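Side-chain contacts in putative D-glycero-D-manno-heptose 7-phosphate kinase (Campylobacter jejuni subsp. jejuni, PDB 4N3O), which catalyses the ATP-dependent phosphorylation of D-glycero-alpha-D-manno-heptose 7-phosphate at C-1, a step in making the GDP-heptose used for capsule polysaccharide: residues 93-98 with 136-141; 85-90 with 125-130; 279-284 with 321-326. All blocks are in the same frame, centred on the assembly; numbering follows the deposited sequence. Where two conformers were deposited one is given.

Contacts 1 and 2 are neighbours in the N-terminal region of this GHMP kinase, their centres about 10 Å apart, and both use helix 82-96. Contact 2 pairs the middle of that helix with helix 118-134; contact 1 pairs its end with the linker from helix 118-134 to helix 140-153. Along the chain their segments alternate, so helix 82-96 is held first against helix 118-134 and then against the linker that follows it. Contact 3 follows later, in the C-terminal region and on the opposite side of the chain's centre, about 46 Å from contact 1 and 39 Å from contact 2, centre to centre. Contacts 1 and 2 thus form one patch; contact 3 touches neither.

Contact 1 (93-98 with 136-141); sequences KDFTKK and LPLGEY
Phe95, at the end of helix 82-96, meets Leu136 and Leu138 with its ring and its CB. Leu136 comes in at about a right angle to the phenylalanine and uses both methyls. CD1 sits over one face of the ring, 4.3 Å from the Phe95 ring centroid and 22° off the normal, a CH-pi contact displaced toward the CG and CD2 rim. CD2 goes to the root of the side chain instead, 3.7 Å from Phe95 CB. Leu138 approaches from the opposite direction and touches the far end, its CD2 lying obliquely 4.0 Å from Phe95 CZ. Phe95 CG stands beside the backbone N and anti to the carbonyl carbon (chi1 -58°), which carries the ring out over the 136-141 linker. Asp94 CB lies against the other face, and Asp94 OD2 makes a salt bridge with Arg90.

Helix 82-96 widens into a pi-type turn at 93-96, and Lys97 breaks it with a positive phi. Two side chains tie this end together: Lys97 NZ bonds Lys93 O at 2.9 Å, and Thr96 OG1 gives its hydrogen to Lys98 O at 3.1 Å, in the carbonyl plane and on a lone pair. Across from it, Pro137 is the centre of an inverse gamma turn, closed by a weak bond from Leu138 N to Leu136 O, and Gly139 occupies the N-cap position of helix 140-153, its amide hydrogen-bonded to Glu142 OE1.

The contact lies near the surface of the GHMP kinase N-terminal domain, away from the probable active site, where helix 82-96 ends against the linker into helix 140-153. Leu138 also touches Ala131 and Thr96 touches Leu134, both on helix 118-134, while Tyr141, in the first turn of helix 140-153, touches Tyr165 and Phe169 of helix 162-169.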
loop_
_atom_site.group_PDB
_atom_site.type_symbol
_atom_site.label_atom_id
_atom_site.label_comp_id
_atom_site.label_asym_id
_atom_site.label_seq_id
_atom_site.Cartn_x
_atom_site.Cartn_y
_atom_site.Cartn_z
ATOM N N LYS A 93 8.741 -12.161 33.310
ATOM C CA LYS A 93 9.698 -13.147 33.794
ATOM C C LYS A 93 11.138 -12.772 33.456
ATOM O O LYS A 93 12.025 -12.875 34.295
ATOM C CB LYS A 93 9.361 -14.513 33.186
ATOM C CG LYS A 93 10.288 -15.647 33.595
ATOM C CD LYS A 93 9.922 -16.950 32.888
ATOM C CE LYS A 93 10.078 -16.828 31.380
ATOM N NZ LYS A 93 9.711 -18.066 30.640
ATOM N N ASP A 94 11.353 -12.316 32.230
ATOM C CA ASP A 94 12.695 -11.975 31.756
ATOM C C ASP A 94 13.155 -10.509 31.791
ATOM O O ASP A 94 14.347 -10.262 31.602
ATOM C CB ASP A 94 12.870 -12.535 30.336
ATOM C CG ASP A 94 12.818 -14.060 30.302
ATOM O OD1 ASP A 94 12.757 -14.688 31.386
ATOM O OD2 ASP A 94 12.857 -14.634 29.193
ATOM N N PHE A 95 12.268 -9.547 32.059
ATOM C CA PHE A 95 12.697 -8.131 32.052
ATOM C C PHE A 95 12.270 -7.267 33.247
ATOM O O PHE A 95 13.114 -6.853 34.038
ATOM C CB PHE A 95 12.273 -7.454 30.728
ATOM C CG PHE A 95 12.833 -8.127 29.506
ATOM C CD1 PHE A 95 14.163 -7.967 29.161
ATOM C CD2 PHE A 95 12.037 -8.932 28.711
ATOM C CE1 PHE A 95 14.693 -8.607 28.053
ATOM C CE2 PHE A 95 12.557 -9.570 27.591
ATOM C CZ PHE A 95 13.888 -9.407 27.265
ATOM N N THR A 96 10.970 -7.004 33.379
ATOM C CA THR A 96 10.451 -6.106 34.429
ATOM C C THR A 96 10.439 -6.597 35.875
ATOM O O THR A 96 10.435 -5.774 36.778
ATOM C CB THR A 96 9.005 -5.676 34.123
ATOM O OG1 THR A 96 8.141 -6.824 34.119
ATOM C CG2 THR A 96 8.935 -4.951 32.789
ATOM N N LYS A 97 10.363 -7.912 36.086
ATOM C CA LYS A 97 10.345 -8.531 37.435
ATOM C C LYS A 97 9.163 -8.089 38.317
ATOM O O LYS A 97 9.114 -8.414 39.506
ATOM C CB LYS A 97 11.654 -8.245 38.191
ATOM C CG LYS A 97 12.920 -8.460 37.384
ATOM C CD LYS A 97 12.991 -9.856 36.799
ATOM C CE LYS A 97 14.209 -10.019 35.910
ATOM N NZ LYS A 97 14.237 -11.386 35.329
ATOM N N LYS A 98 8.216 -7.370 37.730
ATOM C CA LYS A 98 7.072 -6.854 38.469
ATOM C C LYS A 98 5.840 -6.761 37.552
ATOM O O LYS A 98 5.970 -6.807 36.322
ATOM C CB LYS A 98 7.423 -5.475 39.026
ATOM C CG LYS A 98 7.849 -4.477 37.950
ATOM C CD LYS A 98 8.298 -3.142 38.526
ATOM C CE LYS A 98 7.147 -2.377 39.159
ATOM N NZ LYS A 98 7.599 -1.075 39.725
ATOM N N LEU A 136 13.197 -1.764 26.624
ATOM C CA LEU A 136 13.963 -2.991 26.772
ATOM C C LEU A 136 15.130 -3.008 25.804
ATOM O O LEU A 136 14.999 -2.537 24.685
ATOM C CB LEU A 136 13.057 -4.189 26.501
ATOM C CG LEU A 136 11.780 -4.269 27.334
ATOM C CD1 LEU A 136 10.987 -5.499 26.930
ATOM C CD2 LEU A 136 12.112 -4.298 28.817
ATOM N N PRO A 137 16.279 -3.556 26.228
ATOM C CA PRO A 137 17.429 -3.620 25.328
ATOM C C PRO A 137 17.231 -4.751 24.308
ATOM O O PRO A 137 17.805 -5.828 24.451
ATOM C CB PRO A 137 18.599 -3.908 26.283
ATOM C CG PRO A 137 17.988 -4.665 27.421
ATOM C CD PRO A 137 16.571 -4.156 27.548
ATOM N N LEU A 138 16.421 -4.489 23.284
ATOM C CA LEU A 138 16.078 -5.504 22.279
ATOM C C LEU A 138 16.205 -5.073 20.828
ATOM O O LEU A 138 15.390 -4.312 20.328
ATOM C CB LEU A 138 14.632 -5.974 22.493
ATOM C CG LEU A 138 14.324 -6.784 23.755
ATOM C CD1 LEU A 138 12.830 -7.083 23.839
ATOM C CD2 LEU A 138 15.125 -8.069 23.756
ATOM N N GLY A 139 17.210 -5.600 20.139
ATOM C CA GLY A 139 17.380 -5.298 18.730
ATOM C C GLY A 139 16.337 -6.050 17.947
ATOM O O GLY A 139 15.562 -6.825 18.500
ATOM N N GLU A 140 16.332 -5.860 16.645
ATOM C CA GLU A 140 15.348 -6.510 15.810
ATOM C C GLU A 140 15.515 -8.044 15.805
ATOM O O GLU A 140 14.529 -8.765 15.902
ATOM C CB GLU A 140 15.392 -5.912 14.401
ATOM C CG GLU A 140 15.328 -4.372 14.358
ATOM C CD GLU A 140 14.006 -3.745 14.831
ATOM O OE1 GLU A 140 13.652 -2.653 14.309
ATOM O OE2 GLU A 140 13.315 -4.318 15.704
ATOM N N TYR A 141 16.744 -8.548 15.704
ATOM C CA TYR A 141 16.978 -10.007 15.729
ATOM C C TYR A 141 16.503 -10.648 17.047
ATOM O O TYR A 141 15.880 -11.710 17.043
ATOM C CB TYR A 141 18.450 -10.335 15.488
ATOM C CG TYR A 141 18.808 -11.755 15.843
ATOM C CD1 TYR A 141 18.434 -12.820 15.028
ATOM C CD2 TYR A 141 19.527 -12.034 16.996
ATOM C CE1 TYR A 141 18.764 -14.125 15.361
ATOM C CE2 TYR A 141 19.862 -13.330 17.338
ATOM C CZ TYR A 141 19.480 -14.373 16.522
ATOM O OH TYR A 141 19.828 -15.661 16.881
#

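Contact 2 (85-90 with 125-130); sequences KSIYNR and GVIKAF
The hydroxyl of Tyr88, on the helix that packs against 125-130 here, is gripped twice, by Lys72 O and by the amide of Leu100, so the flank of helix 82-96 is tied to the loops on either side of it in sequence. This is a helix pair of the GHMP kinase N-terminal domain, lying on its mixed sheet: the axes of 85-90 and 125-130 run 10.5 Å apart at -32°, both in roughly the same N-to-C direction. No hydrogen bond crosses between them; the join is greasy and buried.

Ile87 is the side chain that reaches across. With CG2 anti to its backbone nitrogen, this branch points among three partners: it is 4.1 Å from Ile127 CG1 and 4.0 Å from Phe130 CE2, the ring being met obliquely. One methyl of Val126, CG1, meets both branches of Ile87; standing anti to the backbone N (chi1 175°), it is the branch turned to the isoleucine.

Behind this layer, Val126 and Phe130 rest on Cys46 and Leu48 of strand 42-50, and Phe130 meets Phe102 edge-to-face. Helix 118-134 begins at the glycine-rich loop that probably binds ATP. Val126 CG1 lies 3.9 Å from Ile87 CG2 and 3.9 Å from Ile87 CD1.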
loop_
_atom_site.group_PDB
_atom_site.type_symbol
_atom_site.label_atom_id
_atom_site.label_comp_id
_atom_site.label_asym_id
_atom_site.label_seq_id
_atom_site.Cartn_x
_atom_site.Cartn_y
_atom_site.Cartn_z
ATOM N N LYS A 85 -1.190 -13.553 26.796
ATOM C CA LYS A 85 -0.727 -13.890 28.133
ATOM C C LYS A 85 0.707 -14.422 28.074
ATOM O O LYS A 85 1.551 -13.993 28.850
ATOM C CB LYS A 85 -1.679 -14.880 28.847
ATOM C CG LYS A 85 -2.931 -14.205 29.401
ATOM C CD LYS A 85 -3.830 -15.148 30.200
ATOM C CE LYS A 85 -4.772 -15.968 29.336
ATOM N NZ LYS A 85 -5.860 -15.145 28.725
ATOM N N SER A 86 0.985 -15.338 27.150
ATOM C CA SER A 86 2.337 -15.891 27.021
ATOM C C SER A 86 3.348 -14.764 26.817
ATOM O O SER A 86 4.420 -14.780 27.401
ATOM C CB SER A 86 2.427 -16.835 25.836
ATOM O OG SER A 86 1.411 -17.808 25.868
ATOM N N ILE A 87 3.004 -13.801 25.960
ATOM C CA ILE A 87 3.875 -12.680 25.705
ATOM C C ILE A 87 4.036 -11.893 26.998
ATOM O O ILE A 87 5.152 -11.641 27.448
ATOM C CB ILE A 87 3.317 -11.788 24.577
ATOM C CG1 ILE A 87 3.387 -12.545 23.241
ATOM C CG2 ILE A 87 4.102 -10.493 24.495
ATOM C CD1 ILE A 87 2.574 -11.926 22.127
ATOM N N TYR A 88 2.924 -11.515 27.607
ATOM C CA TYR A 88 2.994 -10.772 28.862
ATOM C C TYR A 88 3.841 -11.505 29.919
ATOM O O TYR A 88 4.783 -10.942 30.480
ATOM C CB TYR A 88 1.597 -10.518 29.412
ATOM C CG TYR A 88 1.627 -9.881 30.768
ATOM C CD1 TYR A 88 1.919 -8.540 30.909
ATOM C CD2 TYR A 88 1.366 -10.632 31.916
ATOM C CE1 TYR A 88 1.961 -7.949 32.160
ATOM C CE2 TYR A 88 1.397 -10.050 33.169
ATOM C CZ TYR A 88 1.698 -8.706 33.285
ATOM O OH TYR A 88 1.739 -8.115 34.520
ATOM N N ASN A 89 3.501 -12.762 30.175
ATOM C CA ASN A 89 4.230 -13.569 31.146
ATOM C C ASN A 89 5.743 -13.560 30.900
ATOM O O ASN A 89 6.528 -13.443 31.835
ATOM C CB ASN A 89 3.706 -15.006 31.136
ATOM C CG ASN A 89 2.247 -15.116 31.601
ATOM O OD1 ASN A 89 1.690 -14.203 32.214
ATOM N ND2 ASN A 89 1.630 -16.254 31.307
ATOM N N ARG A 90 6.146 -13.631 29.637
ATOM C CA ARG A 90 7.553 -13.665 29.287
ATOM C C ARG A 90 8.228 -12.301 29.499
ATOM O O ARG A 90 9.363 -12.228 29.956
ATOM C CB ARG A 90 7.698 -14.149 27.852
ATOM C CG ARG A 90 9.120 -14.416 27.390
ATOM C CD ARG A 90 9.765 -15.633 28.043
ATOM N NE ARG A 90 11.099 -15.846 27.475
ATOM C CZ ARG A 90 11.377 -16.630 26.434
ATOM N NH1 ARG A 90 10.427 -17.343 25.830
ATOM N NH2 ARG A 90 12.630 -16.717 26.003
ATOM N N GLY A 125 4.598 -7.719 16.535
ATOM C CA GLY A 125 4.061 -6.393 16.795
ATOM C C GLY A 125 3.833 -6.111 18.271
ATOM O O GLY A 125 4.102 -5.019 18.746
ATOM N N VAL A 126 3.354 -7.109 19.002
ATOM C CA VAL A 126 3.069 -6.951 20.427
ATOM C C VAL A 126 4.367 -6.848 21.250
ATOM O O VAL A 126 4.540 -5.927 22.077
ATOM C CB VAL A 126 2.201 -8.114 20.895
ATOM C CG1 VAL A 126 1.979 -8.053 22.387
ATOM C CG2 VAL A 126 0.876 -8.095 20.137
ATOM N N ILE A 127 5.288 -7.777 21.007
ATOM C CA ILE A 127 6.569 -7.761 21.682
ATOM C C ILE A 127 7.207 -6.398 21.486
ATOM O O ILE A 127 7.712 -5.807 22.428
ATOM C CB ILE A 127 7.502 -8.866 21.138
ATOM C CG1 ILE A 127 7.006 -10.241 21.606
ATOM C CG2 ILE A 127 8.914 -8.660 21.647
ATOM C CD1 ILE A 127 7.658 -11.428 20.924
ATOM N N LYS A 128 7.165 -5.891 20.254
ATOM C CA LYS A 128 7.759 -4.581 19.922
ATOM C C LYS A 128 7.096 -3.449 20.678
ATOM O O LYS A 128 7.737 -2.475 21.035
ATOM C CB LYS A 128 7.652 -4.331 18.421
ATOM C CG LYS A 128 8.273 -3.039 17.946
ATOM C CD LYS A 128 9.783 -2.981 18.126
ATOM C CE LYS A 128 10.281 -1.640 17.643
ATOM N NZ LYS A 128 11.738 -1.506 17.819
ATOM N N ALA A 129 5.805 -3.580 20.925
ATOM C CA ALA A 129 5.087 -2.572 21.675
ATOM C C ALA A 129 5.624 -2.505 23.114
ATOM O O ALA A 129 5.867 -1.427 23.647
ATOM C CB ALA A 129 3.607 -2.887 21.672
ATOM N N PHE A 130 5.814 -3.669 23.730
ATOM C CA PHE A 130 6.351 -3.740 25.095
ATOM C C PHE A 130 7.791 -3.244 25.163
ATOM O O PHE A 130 8.166 -2.541 26.090
ATOM C CB PHE A 130 6.283 -5.183 25.640
ATOM C CG PHE A 130 4.919 -5.596 26.090
ATOM C CD1 PHE A 130 4.400 -5.099 27.277
ATOM C CD2 PHE A 130 4.171 -6.493 25.364
ATOM C CE1 PHE A 130 3.143 -5.463 27.704
ATOM C CE2 PHE A 130 2.915 -6.872 25.790
ATOM C CZ PHE A 130 2.398 -6.357 26.963
#

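Contact 3 (279-284 with 321-326); sequences ERIYKL and RKEQGY
Arg280 and Glu323 form a salt bridge, with NH2 of Arg280 3.1 Å from OE2 of Glu323. The setting is the ferredoxin-like C-terminal domain of the GHMP kinases, a four-stranded antiparallel sheet in the order 2-3-1-4 with helices packed on it; helix 276-287 here meets the loop that leads from helix 313-320 into edge strand 326-327. As a hydrogen bond the Arg280-Glu323 pair is weak, since the N-H...O angle is only 144°. OE1 of Glu323 lies 3.3 Å from the same Arg280 NH2, at the guanidinium edge and in its plane, but the carboxylate is turned 57° against that plane, so the two groups do not meet squarely. The other terminal nitrogen of the guanidinium, NH1, is paired with Glu277 in a second salt bridge; two carboxylates thus share one guanidinium, which probably steadies its charge.

Glu323 bends at its second torsion (chi2 -65°), which turns the carboxylate toward Arg280 and leaves CG against apolar neighbours: CG is 3.9 Å from Leu284 CD1 and 4.1 Å from Ile281 CD1. Deeper down, Ile281 packs on Met304 of strand 303-308, and both it and Glu323 touch Tyr205 of strand 202-206. Leu284, arriving from the opposite direction, brings its CD1 methyl to 3.3 Å from Glu323 OE1, in van der Waals contact.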
loop_
_atom_site.group_PDB
_atom_site.type_symbol
_atom_site.label_atom_id
_atom_site.label_comp_id
_atom_site.label_asym_id
_atom_site.label_seq_id
_atom_site.Cartn_x
_atom_site.Cartn_y
_atom_site.Cartn_z
ATOM N N GLU A 279 -9.930 -24.506 -9.138
ATOM C CA GLU A 279 -9.531 -24.843 -10.505
ATOM C C GLU A 279 -10.287 -23.964 -11.519
ATOM O O GLU A 279 -9.720 -23.553 -12.541
ATOM C CB GLU A 279 -9.781 -26.333 -10.772
ATOM C CG GLU A 279 -9.331 -26.852 -12.137
ATOM C CD GLU A 279 -9.577 -28.356 -12.308
ATOM O OE1 GLU A 279 -10.143 -28.994 -11.388
ATOM O OE2 GLU A 279 -9.206 -28.909 -13.368
ATOM N N ARG A 280 -11.551 -23.658 -11.215
ATOM C CA ARG A 280 -12.352 -22.829 -12.087
ATOM C C ARG A 280 -11.819 -21.389 -12.023
ATOM O O ARG A 280 -11.738 -20.715 -13.032
ATOM C CB ARG A 280 -13.829 -22.847 -11.685
ATOM C CG ARG A 280 -14.763 -22.631 -12.878
ATOM C CD ARG A 280 -16.192 -22.223 -12.531
ATOM N NE ARG A 280 -16.381 -20.762 -12.447
ATOM C CZ ARG A 280 -16.451 -20.043 -11.324
ATOM N NH1 ARG A 280 -16.367 -20.617 -10.140
ATOM N NH2 ARG A 280 -16.633 -18.735 -11.392
ATOM N N ILE A 281 -11.446 -20.933 -10.824
ATOM C CA ILE A 281 -10.929 -19.577 -10.643
ATOM C C ILE A 281 -9.593 -19.423 -11.357
ATOM O O ILE A 281 -9.378 -18.424 -12.038
ATOM C CB ILE A 281 -10.828 -19.194 -9.149
ATOM C CG1 ILE A 281 -12.230 -19.106 -8.523
ATOM C CG2 ILE A 281 -10.118 -17.856 -8.968
ATOM C CD1 ILE A 281 -13.110 -18.008 -9.108
ATOM N N TYR A 282 -8.714 -20.418 -11.223
ATOM C CA TYR A 282 -7.425 -20.424 -11.921
ATOM C C TYR A 282 -7.671 -20.294 -13.428
ATOM O O TYR A 282 -7.094 -19.433 -14.087
ATOM C CB TYR A 282 -6.669 -21.716 -11.628
ATOM C CG TYR A 282 -5.316 -21.820 -12.310
ATOM C CD1 TYR A 282 -4.166 -21.273 -11.728
ATOM C CD2 TYR A 282 -5.182 -22.487 -13.531
ATOM C CE1 TYR A 282 -2.928 -21.370 -12.355
ATOM C CE2 TYR A 282 -3.952 -22.591 -14.165
ATOM C CZ TYR A 282 -2.829 -22.036 -13.577
ATOM O OH TYR A 282 -1.613 -22.146 -14.221
ATOM N N LYS A 283 -8.543 -21.147 -13.954
ATOM C CA LYS A 283 -8.941 -21.119 -15.360
ATOM C C LYS A 283 -9.381 -19.717 -15.780
ATOM O O LYS A 283 -8.932 -19.181 -16.792
ATOM C CB LYS A 283 -10.124 -22.064 -15.553
ATOM C CG LYS A 283 -10.780 -22.039 -16.926
ATOM C CD LYS A 283 -12.199 -22.624 -16.883
ATOM C CE LYS A 283 -12.288 -24.031 -16.281
ATOM N NZ LYS A 283 -11.493 -25.047 -17.020
ATOM N N LEU A 284 -10.281 -19.141 -15.001
ATOM C CA LEU A 284 -10.811 -17.813 -15.279
ATOM C C LEU A 284 -9.709 -16.754 -15.316
ATOM O O LEU A 284 -9.766 -15.819 -16.103
ATOM C CB LEU A 284 -11.881 -17.464 -14.239
ATOM C CG LEU A 284 -12.395 -16.022 -14.097
ATOM C CD1 LEU A 284 -13.570 -15.983 -13.141
ATOM C CD2 LEU A 284 -11.324 -15.085 -13.584
ATOM N N ARG A 321 -13.357 -9.296 -9.656
ATOM C CA ARG A 321 -14.295 -8.569 -8.779
ATOM C C ARG A 321 -15.755 -9.049 -8.898
ATOM O O ARG A 321 -16.587 -8.706 -8.050
ATOM C CB ARG A 321 -14.276 -7.051 -9.017
ATOM C CG ARG A 321 -12.963 -6.317 -8.753
ATOM C CD ARG A 321 -13.231 -4.814 -8.589
ATOM N NE ARG A 321 -12.064 -3.952 -8.821
ATOM C CZ ARG A 321 -11.046 -3.776 -7.977
ATOM N NH1 ARG A 321 -10.987 -4.436 -6.822
ATOM N NH2 ARG A 321 -10.052 -2.957 -8.312
ATOM N N LYS A 322 -16.072 -9.814 -9.946
ATOM C CA LYS A 322 -17.439 -10.320 -10.154
ATOM C C LYS A 322 -17.647 -11.646 -9.454
ATOM O O LYS A 322 -18.752 -12.185 -9.447
ATOM C CB LYS A 322 -17.736 -10.494 -11.640
ATOM C CG LYS A 322 -17.705 -9.193 -12.396
ATOM C CD LYS A 322 -17.863 -9.379 -13.886
ATOM C CE LYS A 322 -17.718 -8.030 -14.578
ATOM N NZ LYS A 322 -17.474 -8.167 -16.034
ATOM N N GLU A 323 -16.584 -12.170 -8.871
ATOM C CA GLU A 323 -16.656 -13.434 -8.178
ATOM C C GLU A 323 -16.856 -13.183 -6.692
ATOM O O GLU A 323 -16.827 -12.035 -6.236
ATOM C CB GLU A 323 -15.404 -14.245 -8.472
ATOM C CG GLU A 323 -15.228 -14.544 -9.965
ATOM C CD GLU A 323 -16.336 -15.436 -10.534
ATOM O OE1 GLU A 323 -16.518 -15.466 -11.774
ATOM O OE2 GLU A 323 -17.036 -16.106 -9.741
ATOM N N GLN A 324 -17.064 -14.255 -5.938
ATOM C CA GLN A 324 -17.357 -14.142 -4.510
ATOM C C GLN A 324 -16.197 -13.617 -3.658
ATOM O O GLN A 324 -16.408 -13.188 -2.531
ATOM C CB GLN A 324 -17.843 -15.491 -3.946
ATOM C CG GLN A 324 -16.776 -16.581 -3.859
ATOM C CD GLN A 324 -17.296 -17.869 -3.233
ATOM O OE1 GLN A 324 -18.228 -17.851 -2.424
ATOM N NE2 GLN A 324 -16.679 -18.993 -3.588
ATOM N N GLY A 325 -14.978 -13.665 -4.178
ATOM C CA GLY A 325 -13.829 -13.176 -3.416
ATOM C C GLY A 325 -13.580 -11.686 -3.597
ATOM O O GLY A 325 -14.486 -10.923 -3.902
ATOM N N TYR A 326 -12.352 -11.264 -3.356
ATOM C CA TYR A 326 -11.988 -9.882 -3.599
ATOM C C TYR A 326 -10.502 -9.774 -3.859
ATOM O O TYR A 326 -9.700 -10.551 -3.340
ATOM C CB TYR A 326 -12.413 -8.952 -2.459
ATOM C CG TYR A 326 -11.689 -9.148 -1.163
ATOM C CD1 TYR A 326 -10.511 -8.451 -0.892
ATOM C CD2 TYR A 326 -12.197 -10.001 -0.181
ATOM C CE1 TYR A 326 -9.839 -8.612 0.310
ATOM C CE2 TYR A 326 -11.539 -10.170 1.031
ATOM C CZ TYR A 326 -10.355 -9.482 1.271
ATOM O OH TYR A 326 -9.691 -9.657 2.475
#